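Local coordinates for carbonic anhydrase (Trichomonas vaginalis, PDB 6Y04), which catalyses the reversible hydration of carbon dioxide to hydrogencarbonate as a beta-class carbonic anhydrase that binds one zinc ion per subunit, at the interface of chains A and B. Coordinates in Å, arbitrary orientation; residue numbers count along the deposited sequence, not the author numbering. Chains: chain A/B, Carbonic anhydrase.

Contact 1: the interface of chains A and B. Residues chain A 80, 84, 156-158; chain B 109, 113, 116, 118.
A:Tyr84, near the end of helix 74-85, meets B:Met113 and B:Ile118 at a largely apolar patch of the two-fold interface in this beta-class carbonic anhydrase, a family that builds on dimers. B:Met113 comes over one face of the phenol ring, its side chain crossing that of A:Tyr84 at about a right angle. Its CG stands 3.6 Å from the centroid of the A:Tyr84 ring, displaced toward the rim, in a CH-pi contact; the nearest ring carbon, A:Tyr84 CE2, is 3.5 Å from B:Met113 CG. That CG is anti to the carbonyl carbon (chi1 -58°), beside the backbone N, and SD beyond it keeps a looser contact with CE2. At the ring edge, in plane, B:Ser116 CB packs 3.8 Å from A:Tyr84 CE1, with its hydroxyl OG 3.3 Å from the same CE1, and the same CB touches A:Pro158 CG. The phenol hydroxyl OH of A:Tyr84 turns to its own chain and donates to the carbonyl O of A:Leu156 at 2.5 Å. The hydroxyl approaches at 148° to the C=O bond and stands somewhat away from the carbonyl plane. This bond should limit rotation of the ring and ties the helix to the loop carrying A:Leu156. B:Ile118 closes over this polar pair: its CG1 lies 3.3 Å from A:Tyr84 OH, and its CD1 reaches the A:Leu156 O at 3.6 Å. At the root of the tyrosine, B:Leu109 CD2 rests 3.7 Å from A:Tyr84 CB.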
loop_
_atom_site.group_PDB
_atom_site.type_symbol
_atom_site.label_atom_id
_atom_site.label_comp_id
_atom_site.label_asym_id
_atom_site.label_seq_id
_atom_site.Cartn_x
_atom_site.Cartn_y
_atom_site.Cartn_z
ATOM N N LEU A 80 10.053 -8.079 -0.650
ATOM C CA LEU A 80 11.006 -9.028 -0.089
ATOM C C LEU A 80 10.281 -9.996 0.843
ATOM O O LEU A 80 10.513 -11.205 0.792
ATOM C CB LEU A 80 12.131 -8.289 0.651
ATOM C CG LEU A 80 12.996 -7.368 -0.209
ATOM C CD1 LEU A 80 13.948 -6.534 0.647
ATOM C CD2 LEU A 80 13.772 -8.156 -1.254
ATOM N N TYR A 84 10.158 -13.983 0.092
ATOM C CA TYR A 84 11.023 -14.806 0.922
ATOM C C TYR A 84 10.245 -15.435 2.068
ATOM O O TYR A 84 10.470 -16.596 2.395
ATOM C CB TYR A 84 12.211 -13.984 1.411
ATOM C CG TYR A 84 13.144 -13.580 0.302
ATOM C CD1 TYR A 84 13.755 -14.536 -0.493
ATOM C CD2 TYR A 84 13.424 -12.246 0.053
ATOM C CE1 TYR A 84 14.624 -14.175 -1.511
ATOM C CE2 TYR A 84 14.285 -11.863 -0.960
ATOM C CZ TYR A 84 14.889 -12.833 -1.741
ATOM O OH TYR A 84 15.728 -12.459 -2.746
ATOM N N LEU A 156 18.437 -7.502 -4.258
ATOM C CA LEU A 156 17.852 -8.352 -3.236
ATOM C C LEU A 156 16.735 -9.207 -3.837
ATOM O O LEU A 156 16.180 -10.059 -3.149
ATOM C CB LEU A 156 17.320 -7.485 -2.091
ATOM C CG LEU A 156 18.344 -6.681 -1.289
ATOM C CD1 LEU A 156 17.756 -6.253 0.042
ATOM C CD2 LEU A 156 19.631 -7.462 -1.069
ATOM N N ILE A 157 16.411 -8.981 -5.116
ATOM C CA ILE A 157 15.282 -9.653 -5.739
ATOM C C ILE A 157 15.783 -10.669 -6.764
ATOM O O ILE A 157 16.490 -10.314 -7.707
ATOM C CB ILE A 157 14.262 -8.637 -6.298
ATOM C CG1 ILE A 157 13.476 -8.001 -5.151
ATOM C CG2 ILE A 157 13.328 -9.284 -7.311
ATOM C CD1 ILE A 157 12.574 -6.884 -5.564
ATOM N N PRO A 158 15.418 -11.967 -6.608
ATOM C CA PRO A 158 15.962 -13.040 -7.444
ATOM C C PRO A 158 15.613 -12.826 -8.914
ATOM O O PRO A 158 14.593 -12.217 -9.220
ATOM C CB PRO A 158 15.256 -14.308 -6.941
ATOM C CG PRO A 158 14.746 -13.950 -5.570
ATOM C CD PRO A 158 14.450 -12.465 -5.621
ATOM N N LEU B 109 15.058 -13.728 6.711
ATOM C CA LEU B 109 15.010 -13.208 5.354
ATOM C C LEU B 109 16.369 -13.392 4.679
ATOM O O LEU B 109 16.436 -13.739 3.502
ATOM C CB LEU B 109 14.598 -11.735 5.379
ATOM C CG LEU B 109 13.124 -11.463 5.660
ATOM C CD1 LEU B 109 12.908 -9.993 5.981
ATOM C CD2 LEU B 109 12.260 -11.870 4.480
ATOM N N MET B 113 17.237 -15.404 1.277
ATOM C CA MET B 113 17.873 -14.719 0.164
ATOM C C MET B 113 19.092 -15.509 -0.306
ATOM O O MET B 113 19.319 -15.614 -1.511
ATOM C CB MET B 113 18.289 -13.296 0.548
ATOM C CG MET B 113 17.129 -12.446 1.016
ATOM S SD MET B 113 17.529 -10.700 1.262
ATOM C CE MET B 113 18.513 -10.779 2.754
ATOM N N SER B 116 18.181 -18.085 -2.490
ATOM C CA SER B 116 17.688 -17.617 -3.778
ATOM C C SER B 116 18.830 -17.069 -4.634
ATOM O O SER B 116 18.595 -16.487 -5.693
ATOM C CB SER B 116 16.570 -16.612 -3.607
ATOM O OG SER B 116 15.530 -17.126 -2.784
ATOM N N ILE B 118 21.117 -14.781 -3.830
ATOM C CA ILE B 118 21.467 -13.394 -3.586
ATOM C C ILE B 118 22.883 -13.381 -3.021
ATOM O O ILE B 118 23.216 -14.194 -2.161
ATOM C CB ILE B 118 20.447 -12.731 -2.631
ATOM C CG1 ILE B 118 19.010 -12.766 -3.171
ATOM C CG2 ILE B 118 20.874 -11.325 -2.247
ATOM C CD1 ILE B 118 18.801 -12.085 -4.513
#

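Contact 2: the interface of chains A and B. Residues chain A 45, 48-49, 171-173; chain B 14-15, 21, 54.
A:Phe45 lies flat against the guanidinium of B:Arg54, the two planes 5° apart, in a cation-pi stack across the carbonic anhydrase dimer interface. At its root, A:Phe45 CB is 3.7 Å from B:Arg54 NE, and CG sits beneath the same nitrogen. CD1 faces the central carbon CZ of B:Arg54 at 3.4 Å, while CE1 lies by NH1. On the other flank CD2, CE2 and the tip CZ all meet NH2, which stands 3.3 Å from the centroid of the A:Phe45 ring. The arginine chain, extended from CG to NE, carries its head across the ring. B:Leu21 CD1 fills the ring edge in plane, 3.7 Å from A:Phe45 CE1. That same CE1 lies at the edge of the B:Phe14 ring, 3.8 Å from its CZ. B:Phe14 CG is anti to the backbone N (chi1 174°), reaching chain A, and chi2 83° turns the ring face onto A:Ala49, whose CA is 3.8 Å from the centroid. B:Leu15 CD2 touches the carbonyl O of A:Thr172 at 3.4 Å. In the fold, helix 3-17 of chain B thus leans on helix 46-49 of chain A and on the turn between strands 163-168 and 175-179, while B:Arg54 comes from the loop before strand 57-61.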
loop_
_atom_site.group_PDB
_atom_site.type_symbol
_atom_site.label_atom_id
_atom_site.label_comp_id
_atom_site.label_asym_id
_atom_site.label_seq_id
_atom_site.Cartn_x
_atom_site.Cartn_y
_atom_site.Cartn_z
ATOM N N PHE A 45 -12.178 -2.560 -6.314
ATOM C CA PHE A 45 -12.327 -2.393 -7.745
ATOM C C PHE A 45 -11.206 -3.117 -8.479
ATOM O O PHE A 45 -11.464 -4.022 -9.264
ATOM C CB PHE A 45 -12.371 -0.904 -8.095
ATOM C CG PHE A 45 -12.766 -0.617 -9.518
ATOM C CD1 PHE A 45 -14.056 -0.882 -9.960
ATOM C CD2 PHE A 45 -11.850 -0.087 -10.411
ATOM C CE1 PHE A 45 -14.428 -0.614 -11.268
ATOM C CE2 PHE A 45 -12.222 0.182 -11.720
ATOM C CZ PHE A 45 -13.508 -0.080 -12.148
ATOM N N ASP A 48 -11.035 -7.007 -8.321
ATOM C CA ASP A 48 -12.078 -7.657 -9.096
ATOM C C ASP A 48 -11.721 -7.544 -10.577
ATOM O O ASP A 48 -11.979 -8.463 -11.349
ATOM C CB ASP A 48 -13.463 -7.064 -8.825
ATOM C CG ASP A 48 -13.994 -7.254 -7.414
ATOM O OD1 ASP A 48 -13.424 -8.064 -6.655
ATOM O OD2 ASP A 48 -14.983 -6.580 -7.082
ATOM N N ALA A 49 -11.119 -6.407 -10.949
ATOM C CA ALA A 49 -10.829 -6.081 -12.334
ATOM C C ALA A 49 -9.783 -7.040 -12.898
ATOM O O ALA A 49 -9.771 -7.298 -14.099
ATOM C CB ALA A 49 -10.391 -4.642 -12.448
ATOM N N ASP A 171 -11.765 4.328 -14.229
ATOM C CA ASP A 171 -13.205 4.448 -14.426
ATOM C C ASP A 171 -13.795 3.151 -14.966
ATOM O O ASP A 171 -14.743 2.628 -14.392
ATOM C CB ASP A 171 -13.550 5.611 -15.354
ATOM C CG ASP A 171 -13.278 6.963 -14.727
ATOM O OD1 ASP A 171 -13.601 7.126 -13.527
ATOM O OD2 ASP A 171 -12.748 7.843 -15.441
ATOM N N THR A 172 -13.240 2.659 -16.081
ATOM C CA THR A 172 -13.783 1.517 -16.802
ATOM C C THR A 172 -13.284 0.221 -16.171
ATOM O O THR A 172 -14.004 -0.777 -16.157
ATOM C CB THR A 172 -13.389 1.533 -18.288
ATOM O OG1 THR A 172 -11.978 1.347 -18.395
ATOM C CG2 THR A 172 -13.792 2.801 -19.010
ATOM N N GLY A 173 -12.037 0.257 -15.679
ATOM C CA GLY A 173 -11.392 -0.896 -15.073
ATOM C C GLY A 173 -10.654 -1.747 -16.101
ATOM O O GLY A 173 -10.205 -2.843 -15.783
ATOM N N PHE B 14 -14.598 -9.190 -16.680
ATOM C CA PHE B 14 -14.983 -8.124 -15.771
ATOM C C PHE B 14 -15.640 -6.983 -16.543
ATOM O O PHE B 14 -16.656 -6.451 -16.098
ATOM C CB PHE B 14 -13.775 -7.600 -14.990
ATOM C CG PHE B 14 -14.084 -6.399 -14.132
ATOM C CD1 PHE B 14 -14.633 -6.558 -12.866
ATOM C CD2 PHE B 14 -13.845 -5.114 -14.593
ATOM C CE1 PHE B 14 -14.932 -5.459 -12.074
ATOM C CE2 PHE B 14 -14.142 -4.017 -13.802
ATOM C CZ PHE B 14 -14.694 -4.189 -12.547
ATOM N N LEU B 15 -15.043 -6.625 -17.691
ATOM C CA LEU B 15 -15.515 -5.525 -18.522
ATOM C C LEU B 15 -16.863 -5.867 -19.156
ATOM O O LEU B 15 -17.701 -4.993 -19.375
ATOM C CB LEU B 15 -14.483 -5.244 -19.614
ATOM C CG LEU B 15 -13.231 -4.499 -19.168
ATOM C CD1 LEU B 15 -12.240 -4.399 -20.318
ATOM C CD2 LEU B 15 -13.582 -3.116 -18.640
ATOM N N LEU B 21 -19.833 1.962 -16.102
ATOM C CA LEU B 21 -19.687 2.328 -14.704
ATOM C C LEU B 21 -19.703 3.851 -14.587
ATOM O O LEU B 21 -19.217 4.553 -15.470
ATOM C CB LEU B 21 -18.411 1.689 -14.142
ATOM C CG LEU B 21 -18.327 0.166 -14.289
ATOM C CD1 LEU B 21 -16.922 -0.338 -14.000
ATOM C CD2 LEU B 21 -19.345 -0.556 -13.415
ATOM N N ARG B 54 -15.845 1.916 -2.258
ATOM C CA ARG B 54 -15.129 2.507 -3.376
ATOM C C ARG B 54 -15.403 4.011 -3.413
ATOM O O ARG B 54 -16.531 4.443 -3.211
ATOM C CB ARG B 54 -15.588 1.822 -4.666
ATOM C CG ARG B 54 -14.753 2.189 -5.883
ATOM C CD ARG B 54 -15.329 1.754 -7.210
ATOM N NE ARG B 54 -14.412 2.205 -8.243
ATOM C CZ ARG B 54 -14.722 2.419 -9.523
ATOM N NH1 ARG B 54 -15.955 2.228 -9.968
ATOM N NH2 ARG B 54 -13.783 2.829 -10.357
#

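Contact 3: the interface of chains A and B. Residues chain A 70-72, 155-156; chain B 122, 126.
B:Phe126 presses its ring among A:Leu156, A:Pro155, A:Gly71 and A:Leu72 at the carbonic anhydrase dimer interface, a patch made mainly of apolar contacts. The chain A groups are spread round the rim of the ring and displaced to one side of its plane, rather than centred on the face. A:Leu156 crosses the phenylalanine at a slant, its CD2 3.8 Å from B:Phe126 CD2 and its CD1 3.8 Å from B:Phe126 CB, and packs along the CD2 side of the rim. On the opposite flank A:Leu72 runs antiparallel past B:Phe126, with its CG 4.1 Å from the ring atom CD1. A:Gly71, lacking a side chain, brings its CA to 3.8 Å from B:Phe126 CE1. The side chains of A:Pro155 and B:Phe126 cross at about a right angle, CG of the proline 3.9 Å from B:Phe126 CE2. CG of B:Phe126 is anti to its carbonyl carbon (chi1 -74°), which points the ring from the helix toward the chain A loops. Contacts of carbon with polar atoms add to these. The carboxylate OD2 of B:Asp122 lies 3.5 Å from A:Pro155 CB, and the backbone O of B:Asp122 is 3.8 Å from A:Leu156 CD2. The phenylalanine's own carbonyl O lies by A:Leu72 CD1. In the fold, B:Asp122 and B:Phe126 stand one turn apart on helix 120-134 of chain B and face two chain A loops, one just before helix 74-85 and the other after helix 140-152.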
loop_
_atom_site.group_PDB
_atom_site.type_symbol
_atom_site.label_atom_id
_atom_site.label_comp_id
_atom_site.label_asym_id
_atom_site.label_seq_id
_atom_site.Cartn_x
_atom_site.Cartn_y
_atom_site.Cartn_z
ATOM N N THR A 70 16.807 1.438 -6.020
ATOM C CA THR A 70 17.293 0.063 -6.002
ATOM C C THR A 70 17.849 -0.293 -4.620
ATOM O O THR A 70 18.436 -1.357 -4.441
ATOM C CB THR A 70 18.248 -0.257 -7.162
ATOM O OG1 THR A 70 19.505 0.367 -6.895
ATOM C CG2 THR A 70 17.712 0.145 -8.522
ATOM N N GLY A 71 17.650 0.603 -3.646
ATOM C CA GLY A 71 17.849 0.300 -2.238
ATOM C C GLY A 71 16.577 -0.281 -1.617
ATOM O O GLY A 71 15.930 -1.148 -2.203
ATOM N N LEU A 72 16.222 0.226 -0.429
ATOM C CA LEU A 72 15.038 -0.227 0.286
ATOM C C LEU A 72 14.011 0.897 0.361
ATOM O O LEU A 72 14.361 2.072 0.356
ATOM C CB LEU A 72 15.435 -0.694 1.691
ATOM C CG LEU A 72 16.347 -1.918 1.749
ATOM C CD1 LEU A 72 16.753 -2.201 3.185
ATOM C CD2 LEU A 72 15.662 -3.140 1.151
ATOM N N PRO A 155 19.175 -5.775 -6.254
ATOM C CA PRO A 155 20.048 -6.921 -5.992
ATOM C C PRO A 155 19.488 -7.912 -4.974
ATOM O O PRO A 155 19.989 -9.025 -4.843
ATOM C CB PRO A 155 21.338 -6.275 -5.455
ATOM C CG PRO A 155 20.891 -4.953 -4.869
ATOM C CD PRO A 155 19.724 -4.514 -5.729
ATOM N N LEU A 156 18.437 -7.502 -4.258
ATOM C CA LEU A 156 17.852 -8.352 -3.236
ATOM C C LEU A 156 16.735 -9.207 -3.837
ATOM O O LEU A 156 16.180 -10.059 -3.149
ATOM C CB LEU A 156 17.320 -7.485 -2.091
ATOM C CG LEU A 156 18.344 -6.681 -1.289
ATOM C CD1 LEU A 156 17.756 -6.253 0.042
ATOM C CD2 LEU A 156 19.631 -7.462 -1.069
ATOM N N ASP B 122 25.625 -8.437 -0.700
ATOM C CA ASP B 122 24.430 -7.628 -0.876
ATOM C C ASP B 122 23.532 -7.746 0.356
ATOM O O ASP B 122 22.924 -6.754 0.768
ATOM C CB ASP B 122 23.704 -7.990 -2.175
ATOM C CG ASP B 122 24.387 -7.474 -3.429
ATOM O OD1 ASP B 122 25.115 -6.471 -3.333
ATOM O OD2 ASP B 122 24.171 -8.069 -4.492
ATOM N N PHE B 126 22.498 -4.497 3.177
ATOM C CA PHE B 126 21.154 -3.983 3.396
ATOM C C PHE B 126 20.585 -4.441 4.737
ATOM O O PHE B 126 19.532 -3.959 5.145
ATOM C CB PHE B 126 20.236 -4.291 2.209
ATOM C CG PHE B 126 20.497 -3.448 0.983
ATOM C CD1 PHE B 126 20.328 -2.067 1.010
ATOM C CD2 PHE B 126 20.928 -4.034 -0.199
ATOM C CE1 PHE B 126 20.582 -1.298 -0.118
ATOM C CE2 PHE B 126 21.171 -3.265 -1.330
ATOM C CZ PHE B 126 20.997 -1.899 -1.287
#

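Contacts 1 and 3 are neighbours, the centres of their C-alpha atoms about 9 Å apart, and share A:Leu156, whose carbonyl serves contact 1 and whose methyl groups serve contact 3. Together they engage successive chain B elements, helix 106-115, the loop after it and helix 120-134, which reach over chain A as one arm. The C-alpha centre of contact 2 lies about 33 Å from that of contact 1 and about 35 Å from that of contact 3, where the N-terminal helix of chain B meets its partner. With two-fold twins of each contact, the subunits are clasped at both ends, consistent with an extensive, intertwined dimer.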